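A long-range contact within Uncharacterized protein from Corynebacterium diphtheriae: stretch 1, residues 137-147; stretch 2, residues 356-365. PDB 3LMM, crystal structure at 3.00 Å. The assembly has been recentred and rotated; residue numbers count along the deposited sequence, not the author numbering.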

# COMPACT_ATOMS: atom_id res chain seq x y z
N ALA A 137 14.00 6.62 -1.28
CA ALA A 137 12.61 6.47 -1.68
C ALA A 137 12.17 7.63 -2.55
O ALA A 137 12.62 8.75 -2.37
CB ALA A 137 11.72 6.40 -0.45
N ALA A 138 11.28 7.37 -3.50
CA ALA A 138 10.83 8.45 -4.36
C ALA A 138 9.78 9.30 -3.64
O ALA A 138 9.37 10.35 -4.13
CB ALA A 138 10.27 7.89 -5.67
N GLU A 139 9.35 8.83 -2.47
CA GLU A 139 8.36 9.53 -1.63
C GLU A 139 8.56 9.06 -0.20
O GLU A 139 9.10 7.98 0.04
CB GLU A 139 6.94 9.20 -2.08
CG GLU A 139 6.63 7.73 -2.08
CD GLU A 139 5.26 7.43 -2.65
OE1 GLU A 139 4.25 7.71 -1.98
OE2 GLU A 139 5.21 6.90 -3.79
N PRO A 140 8.13 9.87 0.78
CA PRO A 140 8.30 9.48 2.18
C PRO A 140 7.77 8.09 2.52
O PRO A 140 6.70 7.68 2.08
CB PRO A 140 7.60 10.59 2.96
CG PRO A 140 6.65 11.17 1.96
CD PRO A 140 7.44 11.16 0.68
N ILE A 141 8.56 7.36 3.30
CA ILE A 141 8.21 6.01 3.72
C ILE A 141 7.91 6.04 5.22
O ILE A 141 8.83 6.21 6.02
CB ILE A 141 9.38 5.02 3.47
CG1 ILE A 141 9.85 5.10 2.00
CG2 ILE A 141 8.93 3.62 3.80
CD1 ILE A 141 8.71 5.02 0.97
N GLU A 142 6.64 5.90 5.59
CA GLU A 142 6.26 5.91 6.99
C GLU A 142 6.57 4.56 7.62
O GLU A 142 6.41 3.53 6.98
CB GLU A 142 4.77 6.23 7.12
CG GLU A 142 4.50 7.73 7.05
CD GLU A 142 3.14 8.06 6.46
OE1 GLU A 142 2.75 9.26 6.52
OE2 GLU A 142 2.47 7.14 5.93
N ASP A 143 7.03 4.56 8.87
CA ASP A 143 7.37 3.30 9.52
C ASP A 143 6.18 2.60 10.17
O ASP A 143 5.04 3.03 10.03
CB ASP A 143 8.48 3.51 10.55
CG ASP A 143 8.07 4.43 11.68
OD1 ASP A 143 6.85 4.61 11.90
OD2 ASP A 143 8.96 4.97 12.36
N THR A 144 6.46 1.51 10.88
CA THR A 144 5.41 0.73 11.52
C THR A 144 4.50 1.51 12.45
O THR A 144 3.37 1.10 12.70
CB THR A 144 6.01 -0.43 12.31
OG1 THR A 144 6.84 0.10 13.35
CG2 THR A 144 6.84 -1.31 11.39
N SER A 145 5.01 2.62 12.97
CA SER A 145 4.26 3.47 13.89
C SER A 145 3.75 4.73 13.18
O SER A 145 3.40 5.72 13.82
CB SER A 145 5.14 3.88 15.07
OG SER A 145 5.67 2.75 15.75
N ASP A 146 3.72 4.69 11.84
CA ASP A 146 3.27 5.81 11.01
C ASP A 146 4.10 7.07 11.22
O ASP A 146 3.56 8.18 11.25
CB ASP A 146 1.80 6.13 11.27
CG ASP A 146 0.89 5.40 10.33
OD1 ASP A 146 -0.34 5.62 10.39
OD2 ASP A 146 1.40 4.60 9.51
N ARG A 147 5.41 6.89 11.36
CA ARG A 147 6.31 8.02 11.55
C ARG A 147 7.16 8.18 10.30
O ARG A 147 7.38 7.23 9.54
CB ARG A 147 7.21 7.81 12.77
CG ARG A 147 6.47 7.41 14.03
CD ARG A 147 7.42 7.10 15.19
NE ARG A 147 8.46 6.13 14.81
CZ ARG A 147 9.34 5.60 15.66
NH1 ARG A 147 9.32 5.93 16.94
NH2 ARG A 147 10.26 4.75 15.22
N TYR A 356 3.07 8.71 -10.17
CA TYR A 356 3.43 10.01 -9.65
C TYR A 356 3.57 9.95 -8.13
O TYR A 356 2.66 10.32 -7.38
CB TYR A 356 2.36 11.04 -10.04
CG TYR A 356 2.20 11.22 -11.54
CD1 TYR A 356 3.25 11.71 -12.31
CD2 TYR A 356 0.99 10.93 -12.17
CE1 TYR A 356 3.11 11.91 -13.67
CE2 TYR A 356 0.83 11.13 -13.55
CZ TYR A 356 1.89 11.62 -14.29
OH TYR A 356 1.76 11.84 -15.65
N PRO A 357 4.72 9.46 -7.65
CA PRO A 357 4.98 9.35 -6.21
C PRO A 357 4.62 10.65 -5.48
O PRO A 357 3.97 10.61 -4.45
CB PRO A 357 6.48 9.06 -6.16
CG PRO A 357 6.68 8.22 -7.36
CD PRO A 357 5.87 8.95 -8.41
N ALA A 358 5.03 11.78 -6.04
CA ALA A 358 4.71 13.06 -5.43
C ALA A 358 3.20 13.20 -5.21
O ALA A 358 2.75 13.55 -4.11
CB ALA A 358 5.22 14.19 -6.30
N LEU A 359 2.41 12.92 -6.25
CA LEU A 359 0.95 13.04 -6.17
C LEU A 359 0.42 12.08 -5.12
O LEU A 359 -0.45 12.44 -4.32
CB LEU A 359 0.31 12.69 -7.51
CG LEU A 359 -1.01 13.32 -8.00
CD1 LEU A 359 -1.93 12.20 -8.45
CD2 LEU A 359 -1.66 14.16 -6.91
N ALA A 360 0.94 10.86 -5.14
CA ALA A 360 0.52 9.86 -4.18
C ALA A 360 0.76 10.41 -2.79
O ALA A 360 -0.17 10.52 -1.99
CB ALA A 360 1.29 8.57 -4.37
N ASP A 361 2.00 10.78 -2.49
CA ASP A 361 2.28 11.29 -1.16
C ASP A 361 1.35 12.42 -0.72
O ASP A 361 0.95 12.46 0.44
CB ASP A 361 3.71 11.77 -1.02
CG ASP A 361 3.96 12.32 0.36
OD1 ASP A 361 3.90 11.52 1.32
OD2 ASP A 361 4.20 13.55 0.49
N LEU A 362 1.02 13.34 -1.63
CA LEU A 362 0.15 14.44 -1.28
C LEU A 362 -1.20 13.94 -0.80
O LEU A 362 -1.78 14.50 0.13
CB LEU A 362 -0.03 15.38 -2.47
CG LEU A 362 -0.80 16.68 -2.18
CD1 LEU A 362 -0.09 17.50 -1.12
CD2 LEU A 362 -0.93 17.46 -3.47
N TYR A 363 -1.71 12.89 -1.44
CA TYR A 363 -3.01 12.33 -1.04
C TYR A 363 -2.92 11.68 0.34
O TYR A 363 -3.88 11.71 1.11
CB TYR A 363 -3.50 11.31 -2.07
CG TYR A 363 -4.30 11.90 -3.21
CD1 TYR A 363 -5.66 12.17 -3.08
CD2 TYR A 363 -3.69 12.18 -4.42
CE1 TYR A 363 -6.41 12.70 -4.14
CE2 TYR A 363 -4.42 12.71 -5.49
CZ TYR A 363 -5.77 12.96 -5.35
OH TYR A 363 -6.46 13.45 -6.45
N ARG A 364 -1.76 11.10 0.64
CA ARG A 364 -1.51 10.47 1.92
C ARG A 364 -1.50 11.56 2.98
O ARG A 364 -2.09 11.42 4.05
CB ARG A 364 -0.15 9.78 1.93
CG ARG A 364 -0.18 8.28 1.77
CD ARG A 364 -0.95 7.60 2.91
NE ARG A 364 -0.40 7.87 4.24
CZ ARG A 364 -0.81 7.28 5.35
NH1 ARG A 364 -1.78 6.37 5.31
NH2 ARG A 364 -0.27 7.60 6.52
N ALA A 365 -0.81 12.65 2.66
CA ALA A 365 -0.68 13.79 3.56
C ALA A 365 -2.04 14.34 3.94
O ALA A 365 -2.23 14.77 5.08
CB ALA A 365 0.16 14.87 2.90
O HOH W 1 3.85 8.81 0.49
O HOH W 2 0.45 10.35 7.22

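An irregular segment, residues 137-147, lies against one side of the helical residues 357-365, and the pairing buries 347 Å² in total. The closest pair of CA atoms is that of Glu 139 and Pro 357, 5.7 Å apart. No direct hydrogen bond joins the two stretches; their one direct charged link at salt-bridge distance is that from Glu 142 to Arg 364, and water does the rest of the polar work.

At the start of the helix Pro 357 meets both Ala 138 and Glu 139. Ala 138 CB lies 4.0 Å from Pro 357 CG, an apolar contact, and Glu 139 OE2 is in van der Waals contact with Pro 357 CB at 3.4 Å. The backbone nitrogen of Asp 361 is already spent within the helix, on Pro 357 O at 2.8 Å, and Glu 139 OE1 stays 3.8 Å from Asp 361 N. Glu 139 OE1 is hydrogen-bonded to water 1, which lies 2.7 Å from Glu 139 OE1 and 2.8 Å from Asp 361 OD1. Water 1 thus bridges the two carboxylates. Both oxygens of Asp 361 have further hydrogen bonds elsewhere in the structure.

Farther along the helix, charge takes over. Glu 142 OE2 forms a salt bridge with Arg 364 NH2 at 2.8 Å, and water 2 reinforces it by donating to Glu 142 OE1 at 2.6 Å and accepting from Arg 364 NH2 at 2.9 Å; Glu 142 OE1 and Arg 364 NH1 are also hydrogen-bonded elsewhere in the structure. Asp 146 OD1, near the guanidinium plane, is 4.3 Å from Arg 364 NH2, beyond salt-bridge range but favourable electrostatically.

Asp 143 makes no contact with the helix. Asp 143 OD1 accepts from Ser 145 N (2.9 Å) and Arg 147 N (2.8 Å), while Asp 143 OD2 forms a salt bridge with Arg 147 NE (2.8 Å), bracing the type I turn from Asp 143 to Asp 146.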